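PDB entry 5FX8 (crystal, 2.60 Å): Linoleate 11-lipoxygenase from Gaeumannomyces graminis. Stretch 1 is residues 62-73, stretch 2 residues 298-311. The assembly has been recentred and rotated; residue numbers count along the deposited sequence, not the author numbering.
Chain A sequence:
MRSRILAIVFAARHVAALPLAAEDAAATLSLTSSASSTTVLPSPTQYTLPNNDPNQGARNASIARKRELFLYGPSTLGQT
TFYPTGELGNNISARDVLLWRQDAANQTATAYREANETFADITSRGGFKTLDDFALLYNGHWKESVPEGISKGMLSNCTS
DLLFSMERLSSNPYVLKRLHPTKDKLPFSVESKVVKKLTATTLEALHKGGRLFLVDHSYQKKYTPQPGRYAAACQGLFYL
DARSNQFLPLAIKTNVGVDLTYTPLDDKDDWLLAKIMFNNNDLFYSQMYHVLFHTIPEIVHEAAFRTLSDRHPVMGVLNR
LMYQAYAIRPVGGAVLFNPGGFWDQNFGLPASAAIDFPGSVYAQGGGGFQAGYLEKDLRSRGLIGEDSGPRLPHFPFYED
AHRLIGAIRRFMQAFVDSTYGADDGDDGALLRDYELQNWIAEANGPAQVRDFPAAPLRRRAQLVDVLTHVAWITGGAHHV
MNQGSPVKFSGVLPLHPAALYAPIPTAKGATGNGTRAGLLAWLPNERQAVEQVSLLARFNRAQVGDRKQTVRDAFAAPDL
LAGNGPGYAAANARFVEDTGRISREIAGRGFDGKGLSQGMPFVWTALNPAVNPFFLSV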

ATOM      1  N   SER A  62      -9.650 -32.512 -10.838  1.00 11.01           N
ATOM      2  CA  SER A  62      -9.396 -31.104 -11.080  1.00 10.19           C
ATOM      3  C   SER A  62      -8.093 -30.682 -10.439  1.00 11.46           C
ATOM      4  O   SER A  62      -7.325 -29.918 -11.029  1.00 12.19           O
ATOM      5  CB  SER A  62     -10.546 -30.266 -10.570  1.00  9.33           C
ATOM      6  OG  SER A  62     -11.727 -30.695 -11.186  1.00 16.62           O
ATOM      7  N   ILE A  63      -7.806 -31.200  -9.245  1.00 10.80           N
ATOM      8  CA  ILE A  63      -6.509 -30.918  -8.642  1.00 10.73           C
ATOM      9  C   ILE A  63      -5.381 -31.433  -9.526  1.00 11.50           C
ATOM     10  O   ILE A  63      -4.359 -30.758  -9.726  1.00 11.27           O
ATOM     11  CB  ILE A  63      -6.435 -31.503  -7.228  1.00  9.04           C
ATOM     12  CG1 ILE A  63      -7.450 -30.796  -6.346  1.00  9.21           C
ATOM     13  CG2 ILE A  63      -5.056 -31.324  -6.670  1.00  8.20           C
ATOM     14  CD1 ILE A  63      -7.730 -31.504  -5.080  1.00  8.76           C
ATOM     15  N   ALA A  64      -5.540 -32.629 -10.080  1.00 11.95           N
ATOM     16  CA  ALA A  64      -4.435 -33.168 -10.858  1.00 11.30           C
ATOM     17  C   ALA A  64      -4.196 -32.331 -12.101  1.00 13.22           C
ATOM     18  O   ALA A  64      -3.057 -32.204 -12.552  1.00 14.38           O
ATOM     19  CB  ALA A  64      -4.684 -34.616 -11.221  1.00  9.06           C
ATOM     20  N   ARG A  65      -5.247 -31.715 -12.635  1.00 13.91           N
ATOM     21  CA  ARG A  65      -5.079 -30.877 -13.809  1.00 17.11           C
ATOM     22  C   ARG A  65      -4.516 -29.497 -13.463  1.00 16.72           C
ATOM     23  O   ARG A  65      -3.714 -28.955 -14.227  1.00 17.68           O
ATOM     24  CB  ARG A  65      -6.402 -30.769 -14.554  1.00 18.41           C
ATOM     25  CG  ARG A  65      -6.287 -30.009 -15.835  1.00 29.47           C
ATOM     26  CD  ARG A  65      -6.465 -30.861 -17.094  1.00 38.95           C
ATOM     27  NE  ARG A  65      -6.396 -30.029 -18.300  1.00 45.59           N
ATOM     28  CZ  ARG A  65      -7.424 -29.345 -18.802  1.00 51.10           C
ATOM     29  NH1 ARG A  65      -8.614 -29.380 -18.209  1.00 51.09           N
ATOM     30  NH2 ARG A  65      -7.260 -28.617 -19.895  1.00 50.90           N
ATOM     31  N   LYS A  66      -4.882 -28.927 -12.312  1.00 13.26           N
ATOM     32  CA  LYS A  66      -4.140 -27.774 -11.814  1.00 12.38           C
ATOM     33  C   LYS A  66      -2.653 -28.078 -11.682  1.00 12.26           C
ATOM     34  O   LYS A  66      -1.818 -27.218 -11.959  1.00 12.47           O
ATOM     35  CB  LYS A  66      -4.692 -27.325 -10.464  1.00 12.91           C
ATOM     36  CG  LYS A  66      -5.998 -26.571 -10.551  1.00 14.64           C
ATOM     37  CD  LYS A  66      -6.221 -25.681  -9.342  1.00 13.82           C
ATOM     38  CE  LYS A  66      -6.359 -26.501  -8.093  1.00 13.08           C
ATOM     39  NZ  LYS A  66      -6.616 -25.709  -6.870  1.00  9.94           N
ATOM     40  N   ARG A  67      -2.295 -29.279 -11.228  1.00 12.09           N
ATOM     41  CA  ARG A  67      -0.874 -29.577 -11.066  1.00 10.62           C
ATOM     42  C   ARG A  67      -0.143 -29.734 -12.390  1.00 13.29           C
ATOM     43  O   ARG A  67       1.095 -29.720 -12.402  1.00 18.47           O
ATOM     44  CB  ARG A  67      -0.669 -30.828 -10.220  1.00  8.87           C
ATOM     45  CG  ARG A  67      -1.076 -30.628  -8.786  1.00 10.78           C
ATOM     46  CD  ARG A  67      -1.144 -31.926  -7.970  1.00  9.89           C
ATOM     47  NE  ARG A  67       0.175 -32.473  -7.789  1.00  6.83           N
ATOM     48  CZ  ARG A  67       0.995 -32.158  -6.805  1.00  7.45           C
ATOM     49  NH1 ARG A  67       0.630 -31.296  -5.880  1.00  7.20           N
ATOM     50  NH2 ARG A  67       2.185 -32.721  -6.748  1.00  7.84           N
ATOM     51  N   GLU A  68      -0.849 -29.886 -13.498  1.00 14.82           N
ATOM     52  CA  GLU A  68      -0.136 -29.927 -14.762  1.00 18.64           C
ATOM     53  C   GLU A  68       0.076 -28.549 -15.359  1.00 14.19           C
ATOM     54  O   GLU A  68       0.944 -28.389 -16.209  1.00 18.62           O
ATOM     55  CB  GLU A  68      -0.876 -30.798 -15.778  1.00 19.72           C
ATOM     56  CG  GLU A  68      -0.705 -32.287 -15.573  1.00 27.20           C
ATOM     57  CD  GLU A  68      -1.529 -33.131 -16.540  1.00 47.16           C
ATOM     58  OE1 GLU A  68      -2.766 -32.926 -16.658  1.00 38.88           O
ATOM     59  OE2 GLU A  68      -0.921 -34.014 -17.183  1.00 54.32           O
ATOM     60  N   LEU A  69      -0.678 -27.558 -14.939  1.00 13.37           N
ATOM     61  CA  LEU A  69      -0.669 -26.281 -15.610  1.00 14.51           C
ATOM     62  C   LEU A  69      -0.181 -25.140 -14.737  1.00 13.30           C
ATOM     63  O   LEU A  69       0.114 -24.068 -15.270  1.00 12.58           O
ATOM     64  CB  LEU A  69      -2.070 -25.953 -16.143  1.00 15.50           C
ATOM     65  CG  LEU A  69      -2.771 -27.042 -16.947  1.00 16.88           C
ATOM     66  CD1 LEU A  69      -4.179 -26.647 -17.304  1.00 20.34           C
ATOM     67  CD2 LEU A  69      -2.011 -27.250 -18.169  1.00 13.93           C
ATOM     68  N   PHE A  70      -0.086 -25.334 -13.422  1.00 11.96           N
ATOM     69  CA  PHE A  70       0.397 -24.308 -12.504  1.00 10.57           C
ATOM     70  C   PHE A  70       1.682 -24.814 -11.864  1.00  9.87           C
ATOM     71  O   PHE A  70       1.650 -25.637 -10.955  1.00  8.89           O
ATOM     72  CB  PHE A  70      -0.674 -23.995 -11.503  1.00  9.71           C
ATOM     73  CG  PHE A  70      -0.346 -22.916 -10.548  1.00  9.64           C
ATOM     74  CD1 PHE A  70       0.425 -23.161  -9.417  1.00  9.36           C
ATOM     75  CD2 PHE A  70      -0.911 -21.669 -10.704  1.00 11.06           C
ATOM     76  CE1 PHE A  70       0.670 -22.149  -8.495  1.00  9.51           C
ATOM     77  CE2 PHE A  70      -0.666 -20.665  -9.794  1.00  9.71           C
ATOM     78  CZ  PHE A  70       0.120 -20.904  -8.687  1.00  9.29           C
ATOM     79  N   LEU A  71       2.819 -24.315 -12.344  1.00 11.22           N
ATOM     80  CA  LEU A  71       4.126 -24.896 -12.076  1.00 10.60           C
ATOM     81  C   LEU A  71       4.980 -23.935 -11.278  1.00 10.55           C
ATOM     82  O   LEU A  71       4.760 -22.723 -11.276  1.00 16.93           O
ATOM     83  CB  LEU A  71       4.842 -25.267 -13.378  1.00  9.69           C
ATOM     84  CG  LEU A  71       4.030 -26.104 -14.389  1.00 10.61           C
ATOM     85  CD1 LEU A  71       4.768 -26.309 -15.665  1.00 12.36           C
ATOM     86  CD2 LEU A  71       3.729 -27.439 -13.844  1.00 10.09           C
ATOM     87  N   TYR A  72       5.960 -24.499 -10.587  1.00  8.41           N
ATOM     88  CA  TYR A  72       6.940 -23.696  -9.882  1.00  7.89           C
ATOM     89  C   TYR A  72       7.970 -23.205 -10.878  1.00  9.06           C
ATOM     90  O   TYR A  72       8.651 -24.014 -11.511  1.00 13.98           O
ATOM     91  CB  TYR A  72       7.625 -24.500  -8.787  1.00  7.42           C
ATOM     92  CG  TYR A  72       6.720 -24.971  -7.705  1.00  7.93           C
ATOM     93  CD1 TYR A  72       5.997 -24.074  -6.949  1.00  9.26           C
ATOM     94  CD2 TYR A  72       6.601 -26.312  -7.425  1.00  7.31           C
ATOM     95  CE1 TYR A  72       5.170 -24.505  -5.968  1.00  7.59           C
ATOM     96  CE2 TYR A  72       5.793 -26.739  -6.460  1.00  8.58           C
ATOM     97  CZ  TYR A  72       5.077 -25.834  -5.733  1.00  7.41           C
ATOM     98  OH  TYR A  72       4.255 -26.286  -4.754  1.00  9.03           O
ATOM     99  N   GLY A  73       8.111 -21.889 -10.994  1.00  9.56           N
ATOM    100  CA  GLY A  73       9.080 -21.305 -11.887  1.00  9.00           C
ATOM    101  C   GLY A  73      10.215 -20.655 -11.134  1.00 14.39           C
ATOM    102  O   GLY A  73      10.209 -20.570  -9.911  1.00 18.40           O
ATOM    103  N   GLU A 298       3.430 -15.768  -1.248  1.00  7.32           N
ATOM    104  CA  GLU A 298       3.225 -16.292  -2.591  1.00  6.98           C
ATOM    105  C   GLU A 298       3.537 -17.775  -2.645  1.00  6.95           C
ATOM    106  O   GLU A 298       2.783 -18.542  -3.240  1.00 17.60           O
ATOM    107  CB  GLU A 298       4.097 -15.547  -3.612  1.00  7.12           C
ATOM    108  CG  GLU A 298       3.576 -14.247  -4.164  1.00  5.97           C
ATOM    109  CD  GLU A 298       4.695 -13.371  -4.757  1.00 10.55           C
ATOM    110  OE1 GLU A 298       5.679 -13.889  -5.311  1.00 14.09           O
ATOM    111  OE2 GLU A 298       4.610 -12.139  -4.643  1.00 15.28           O
ATOM    112  N   ILE A 299       4.665 -18.193  -2.054  1.00  6.91           N
ATOM    113  CA  ILE A 299       5.070 -19.589  -2.160  1.00  6.83           C
ATOM    114  C   ILE A 299       4.136 -20.477  -1.355  1.00  6.37           C
ATOM    115  O   ILE A 299       3.818 -21.592  -1.779  1.00 15.10           O
ATOM    116  CB  ILE A 299       6.560 -19.774  -1.775  1.00  8.67           C
ATOM    117  CG1 ILE A 299       7.090 -21.136  -2.207  1.00  6.16           C
ATOM    118  CG2 ILE A 299       6.828 -19.625  -0.296  1.00  6.65           C
ATOM    119  CD1 ILE A 299       6.793 -21.489  -3.595  1.00  6.35           C
ATOM    120  N   VAL A 300       3.646 -19.989  -0.212  1.00 11.74           N
ATOM    121  CA  VAL A 300       2.669 -20.762   0.568  1.00  6.99           C
ATOM    122  C   VAL A 300       1.367 -20.910  -0.199  1.00  6.22           C
ATOM    123  O   VAL A 300       0.754 -21.979  -0.220  1.00 27.39           O
ATOM    124  CB  VAL A 300       2.434 -20.108   1.948  1.00  7.64           C
ATOM    125  CG1 VAL A 300       1.270 -20.811   2.688  1.00  6.38           C
ATOM    126  CG2 VAL A 300       3.712 -20.124   2.761  1.00  6.50           C
ATOM    127  N   HIS A 301       0.927 -19.846  -0.840  1.00  6.31           N
ATOM    128  CA  HIS A 301      -0.250 -19.952  -1.670  1.00  9.88           C
ATOM    129  C   HIS A 301      -0.007 -20.816  -2.906  1.00  9.31           C
ATOM    130  O   HIS A 301      -0.940 -21.449  -3.384  1.00  8.53           O
ATOM    131  CB  HIS A 301      -0.716 -18.562  -2.053  1.00  5.80           C
ATOM    132  CG  HIS A 301      -1.870 -18.552  -2.993  1.00  5.48           C
ATOM    133  ND1 HIS A 301      -1.726 -18.739  -4.350  1.00  9.27           N
ATOM    134  CD2 HIS A 301      -3.187 -18.363  -2.779  1.00  5.46           C
ATOM    135  CE1 HIS A 301      -2.906 -18.669  -4.933  1.00 11.80           C
ATOM    136  NE2 HIS A 301      -3.811 -18.454  -3.998  1.00  7.14           N
ATOM    137  N   GLU A 302       1.203 -20.857  -3.457  1.00  7.96           N
ATOM    138  CA  GLU A 302       1.455 -21.722  -4.606  1.00  6.88           C
ATOM    139  C   GLU A 302       1.289 -23.177  -4.220  1.00  8.54           C
ATOM    140  O   GLU A 302       0.620 -23.969  -4.912  1.00 10.22           O
ATOM    141  CB  GLU A 302       2.873 -21.507  -5.142  1.00  6.99           C
ATOM    142  CG  GLU A 302       3.057 -20.251  -5.889  1.00  7.32           C
ATOM    143  CD  GLU A 302       4.482 -19.981  -6.282  1.00  7.90           C
ATOM    144  OE1 GLU A 302       5.111 -20.769  -7.019  1.00  8.96           O
ATOM    145  OE2 GLU A 302       4.978 -18.942  -5.856  1.00  9.19           O
ATOM    146  N   ALA A 303       1.942 -23.548  -3.121  1.00  7.26           N
ATOM    147  CA  ALA A 303       1.849 -24.909  -2.648  1.00  6.64           C
ATOM    148  C   ALA A 303       0.392 -25.275  -2.367  1.00 10.33           C
ATOM    149  O   ALA A 303      -0.056 -26.366  -2.738  1.00 14.34           O
ATOM    150  CB  ALA A 303       2.759 -25.068  -1.432  1.00  6.62           C
ATOM    151  N   ALA A 304      -0.388 -24.342  -1.792  1.00 10.83           N
ATOM    152  CA  ALA A 304      -1.803 -24.621  -1.549  1.00  6.72           C
ATOM    153  C   ALA A 304      -2.579 -24.793  -2.848  1.00 10.08           C
ATOM    154  O   ALA A 304      -3.388 -25.714  -2.973  1.00 13.13           O
ATOM    155  CB  ALA A 304      -2.445 -23.526  -0.695  1.00  6.12           C
ATOM    156  N   PHE A 305      -2.376 -23.903  -3.814  1.00  6.75           N
ATOM    157  CA  PHE A 305      -3.140 -23.989  -5.057  1.00  7.24           C
ATOM    158  C   PHE A 305      -2.878 -25.302  -5.785  1.00  7.00           C
ATOM    159  O   PHE A 305      -3.780 -25.857  -6.405  1.00  6.86           O
ATOM    160  CB  PHE A 305      -2.801 -22.798  -5.947  1.00  7.24           C
ATOM    161  CG  PHE A 305      -3.742 -22.586  -7.087  1.00  9.32           C
ATOM    162  CD1 PHE A 305      -4.992 -22.049  -6.885  1.00  8.61           C
ATOM    163  CD2 PHE A 305      -3.347 -22.874  -8.382  1.00 10.00           C
ATOM    164  CE1 PHE A 305      -5.829 -21.837  -7.941  1.00 10.32           C
ATOM    165  CE2 PHE A 305      -4.176 -22.655  -9.444  1.00  8.84           C
ATOM    166  CZ  PHE A 305      -5.407 -22.139  -9.238  1.00  9.78           C
ATOM    167  N   ARG A 306      -1.668 -25.820  -5.686  1.00 11.26           N
ATOM    168  CA  ARG A 306      -1.331 -27.116  -6.256  1.00  7.53           C
ATOM    169  C   ARG A 306      -1.888 -28.329  -5.501  1.00  9.01           C
ATOM    170  O   ARG A 306      -1.656 -29.452  -5.952  1.00 11.20           O
ATOM    171  CB  ARG A 306       0.192 -27.239  -6.350  1.00  7.22           C
ATOM    172  CG  ARG A 306       0.789 -26.269  -7.345  1.00  6.98           C
ATOM    173  CD  ARG A 306       2.235 -26.496  -7.510  1.00 12.33           C
ATOM    174  NE  ARG A 306       2.533 -27.914  -7.588  1.00  7.96           N
ATOM    175  CZ  ARG A 306       2.560 -28.619  -8.711  1.00 10.53           C
ATOM    176  NH1 ARG A 306       2.314 -28.041  -9.880  1.00 12.22           N
ATOM    177  NH2 ARG A 306       2.839 -29.906  -8.657  1.00  9.11           N
ATOM    178  N   THR A 307      -2.621 -28.164  -4.396  1.00 12.54           N
ATOM    179  CA  THR A 307      -2.967 -29.314  -3.558  1.00  7.98           C
ATOM    180  C   THR A 307      -4.388 -29.261  -3.002  1.00  8.21           C
ATOM    181  O   THR A 307      -5.055 -30.291  -2.919  1.00  8.22           O
ATOM    182  CB  THR A 307      -2.004 -29.448  -2.370  1.00 10.15           C
ATOM    183  OG1 THR A 307      -1.860 -28.178  -1.717  1.00 15.60           O
ATOM    184  CG2 THR A 307      -0.659 -30.005  -2.774  1.00  6.55           C
ATOM    185  N   LEU A 308      -4.844 -28.088  -2.574  1.00  8.11           N
ATOM    186  CA  LEU A 308      -6.216 -27.922  -2.127  1.00  7.84           C
ATOM    187  C   LEU A 308      -7.131 -27.732  -3.322  1.00  8.72           C
ATOM    188  O   LEU A 308      -6.774 -27.079  -4.307  1.00  8.38           O
ATOM    189  CB  LEU A 308      -6.368 -26.715  -1.211  1.00  7.25           C
ATOM    190  CG  LEU A 308      -5.374 -26.535  -0.095  1.00  7.47           C
ATOM    191  CD1 LEU A 308      -5.657 -25.258   0.616  1.00  7.40           C
ATOM    192  CD2 LEU A 308      -5.517 -27.686   0.816  1.00  8.15           C
ATOM    193  N   SER A 309      -8.330 -28.288  -3.214  1.00 10.40           N
ATOM    194  CA  SER A 309      -9.322 -28.090  -4.247  1.00 10.12           C
ATOM    195  C   SER A 309      -9.717 -26.627  -4.298  1.00 12.92           C
ATOM    196  O   SER A 309      -9.659 -25.914  -3.302  1.00 18.68           O
ATOM    197  CB  SER A 309     -10.548 -28.954  -3.962  1.00 10.21           C
ATOM    198  OG  SER A 309     -11.587 -28.742  -4.891  1.00 10.91           O
ATOM    199  N   ASP A 310     -10.138 -26.179  -5.461  1.00  9.37           N
ATOM    200  CA  ASP A 310     -10.729 -24.865  -5.497  1.00  9.99           C
ATOM    201  C   ASP A 310     -11.956 -24.762  -4.583  1.00 10.93           C
ATOM    202  O   ASP A 310     -12.279 -23.663  -4.123  1.00 11.09           O
ATOM    203  CB  ASP A 310     -11.047 -24.510  -6.941  1.00 11.95           C
ATOM    204  CG  ASP A 310      -9.795 -24.172  -7.765  1.00 16.55           C
ATOM    205  OD1 ASP A 310      -8.717 -23.783  -7.223  1.00 13.79           O
ATOM    206  OD2 ASP A 310      -9.910 -24.269  -8.998  1.00 25.30           O
ATOM    207  N   ARG A 311     -12.624 -25.873  -4.268  1.00 14.19           N
ATOM    208  CA  ARG A 311     -13.800 -25.829  -3.399  1.00 12.40           C
ATOM    209  C   ARG A 311     -13.467 -26.022  -1.932  1.00 10.31           C
ATOM    210  O   ARG A 311     -14.368 -26.003  -1.107  1.00 20.52           O
ATOM    211  CB  ARG A 311     -14.836 -26.868  -3.836  1.00 11.78           C
ATOM    212  CG  ARG A 311     -15.272 -26.686  -5.270  1.00 12.82           C
ATOM    213  CD  ARG A 311     -16.398 -27.627  -5.676  1.00 24.19           C
ATOM    214  NE  ARG A 311     -16.002 -29.019  -5.913  1.00 17.96           N
ATOM    215  CZ  ARG A 311     -16.428 -30.051  -5.194  1.00 15.73           C
ATOM    216  NH1 ARG A 311     -17.254 -29.864  -4.174  1.00 19.62           N
ATOM    217  NH2 ARG A 311     -16.028 -31.276  -5.488  1.00 17.84           N
TER

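Two arginines of like charge lie against each other at the centre of this contact: R67 NH2 and R306 NH2 are 3.5 Å apart, and since both are donors no hydrogen bond joins them. R306 NH2 lies over one face of the R67 guanidinium, while R67 CG lies over one face of the R306 guanidinium. Both cations also bind backbone oxygen across the contact, R67 one and R306 two. R67 NH1 donates to R306 O at 2.9 Å, while R306 NH1 donates to F70 O at 2.7 Å and, at a longer 3.3 Å, to R67 O. Each arginine thus binds a carbonyl of the other. Both CA-to-CB bonds point sideways, and it is the length of the side chain that brings each guanidinium to its acceptors, with several N-H groups to share among them. R67 NH1 and NH2 are also hydrogen-bonded elsewhere in the structure, as is R306 NE.

K66, one residue earlier, makes the most of a single ammonium group. From NZ, hydrogen bonds of 2.9 Å each run to F305 O, L308 O and D310 OD1, the last also a salt bridge. Helix 298-305 ends here, and the lysine gathers carbonyls from its last residue and from the loop that follows. The same side chain crosses the F305 ring: NZ sits 4.1 Å from the ring centroid, 16° off the normal, a cation-pi contact, and K66 CD lies 3.9 Å from that centroid in a CH-pi contact. A lysine suits this place because its aliphatic stem can pack on an aromatic face while its charged tip reaches polar atoms.

F305 in turn presents its edge to the face of F70. The ring centroids are 4.7 Å apart, the planes are inclined at 52°, and F70 CD2 comes within 3.6 Å of F305 CD2. F70 points toward the helix, and its flat, apolar ring also packs beside the stem of R306, with F70 CD1 3.8 Å from R306 CG.

The strand beginning at L71 runs roughly antiparallel to the helix, at 154°. Y72 starts sideways, but its long side chain brings the ring and hydroxyl to the helix: Y72 CZ is 3.4 Å from R306 CD, and Y72 CE1 is 4.2 Å from I299 CD1. Its OH, 3.5 Å from A303 CA, finds a hydrogen bond elsewhere in the structure. The small side chain of A303 leaves the hydroxyl close to the helix backbone.

At the other end I63 points toward the loop, its CD1 3.6 Å from T307 O and 4.0 Å from S309 CB, an apolar branch that packs on the loop backbone by van der Waals contact and makes no hydrogen bond.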